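Local structure of Aar187cp (Eremothecium gossypii, 3ZIL) at residues S362-H365 / N366-T369. The protein probably regulates sister-chromatid cohesion as the Wapl-family cohesin regulator Wpl1, of which this is the helical C-terminal Wap1 domain. Sequence-based numbering, arbitrary orientation.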
# COMPACT_ATOMS: atom_id res chain seq x y z
N SER A 362 -12.60 15.58 18.70
CA SER A 362 -12.46 16.63 17.64
C SER A 362 -11.66 16.13 16.44
O SER A 362 -11.56 16.83 15.44
CB SER A 362 -11.76 17.86 18.20
OG SER A 362 -10.47 17.46 18.63
N TYR A 363 -11.03 14.97 16.55
CA TYR A 363 -10.12 14.51 15.44
C TYR A 363 -10.33 13.09 14.88
O TYR A 363 -9.78 12.78 13.80
CB TYR A 363 -8.62 14.74 15.76
CG TYR A 363 -7.98 13.80 16.77
CD1 TYR A 363 -7.46 12.57 16.36
CD2 TYR A 363 -7.93 14.13 18.13
CE1 TYR A 363 -6.89 11.71 17.28
CE2 TYR A 363 -7.38 13.28 19.06
CZ TYR A 363 -6.84 12.06 18.63
OH TYR A 363 -6.26 11.18 19.52
N ASN A 364 -11.07 12.23 15.59
CA ASN A 364 -11.34 10.89 15.08
C ASN A 364 -12.77 10.47 15.53
O ASN A 364 -12.97 9.86 16.59
CB ASN A 364 -10.22 9.90 15.51
CG ASN A 364 -10.17 8.64 14.63
OD1 ASN A 364 -11.21 8.09 14.31
ND2 ASN A 364 -8.97 8.14 14.31
N HIS A 365 -13.77 10.86 14.73
CA HIS A 365 -15.15 10.57 15.02
C HIS A 365 -15.37 9.06 15.07
O HIS A 365 -16.19 8.55 15.83
CB HIS A 365 -16.01 11.23 13.95
CG HIS A 365 -17.49 10.91 14.04
ND1 HIS A 365 -18.32 11.50 14.95
CD2 HIS A 365 -18.30 10.08 13.25
CE1 HIS A 365 -19.60 11.06 14.75
NE2 HIS A 365 -19.57 10.19 13.71
N ASN A 366 -14.61 8.32 14.28
CA ASN A 366 -14.72 6.84 14.27
C ASN A 366 -14.37 6.21 15.63
O ASN A 366 -15.11 5.37 16.19
CB ASN A 366 -13.77 6.29 13.18
CG ASN A 366 -13.76 4.79 13.12
OD1 ASN A 366 -13.17 4.12 13.96
ND2 ASN A 366 -14.39 4.25 12.07
N ILE A 367 -13.21 6.57 16.17
CA ILE A 367 -12.85 6.10 17.52
C ILE A 367 -13.87 6.61 18.58
O ILE A 367 -14.30 5.82 19.43
CB ILE A 367 -11.43 6.51 17.92
CG1 ILE A 367 -10.42 5.91 16.91
CG2 ILE A 367 -11.14 6.07 19.36
CD1 ILE A 367 -8.97 6.17 17.21
N HIS A 368 -14.25 7.88 18.54
CA HIS A 368 -15.16 8.45 19.56
C HIS A 368 -16.43 7.61 19.63
O HIS A 368 -16.98 7.30 20.70
CB HIS A 368 -15.50 9.88 19.18
CG HIS A 368 -16.48 10.55 20.13
ND1 HIS A 368 -16.37 10.49 21.46
CD2 HIS A 368 -17.57 11.35 19.88
CE1 HIS A 368 -17.33 11.20 22.04
NE2 HIS A 368 -18.07 11.71 21.08
N THR A 369 -16.86 7.24 18.46
CA THR A 369 -18.16 6.66 18.17
C THR A 369 -18.06 5.19 18.70
O THR A 369 -19.00 4.64 19.29
CB THR A 369 -18.30 6.86 16.64
OG1 THR A 369 -19.35 7.77 16.32
CG2 THR A 369 -18.31 5.58 15.81
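The side-chain amide of Asn364 lies across the outer end of Ile367, its CG 3.6 Å from Ile367 CG1 and its ND2 3.5 Å from Ile367 CD1. From this position Asn364 OD1 accepts from Ile367 N at 3.1 Å. The N-H points almost straight at the oxygen, although the donor stands 47° out of the amide's carbonyl plane and therefore off either lone pair. With CG anti to the backbone N (chi1 -160°), and so beside the carbonyl carbon, the amide is turned toward the residues that follow. Asn364 occupies the N-cap position of helix 365-375, where the early backbone N-H groups have no preceding turn to supply acceptors, and asparagine suits the place because its short side chain brings a carbonyl oxygen to one of them. The main chain of Asn364 joins in, its O receiving His368 N at 3.1 Å as the helical i to i+4 bonding begins.

The other end of the same amide is also used: Asn364 ND2 donates to the backbone of a bound peptide. Asn366 N, another N-H of the first turn, is left for an acidic side chain of that peptide. Putting an alanine in place of Asn364 would probably leave Ile367 N without its capping acceptor and the peptide backbone without the ND2 donor.

The Asn366 side chain lies beside that of Asn364, pointing the same way, with Asn366 CB 3.3 Å from Asn364 OD1 and the two amide planes turned 63° apart. The branched, apolar Ile367 suits a buried site, packing on Phe356 and Val360 of helix 343-360 and on Phe321 and Leu328 of helix 321-336. On the more exposed flank, Thr369 OG1 is modelled off-centre over one face of the His365 imidazole, a less securely placed contact.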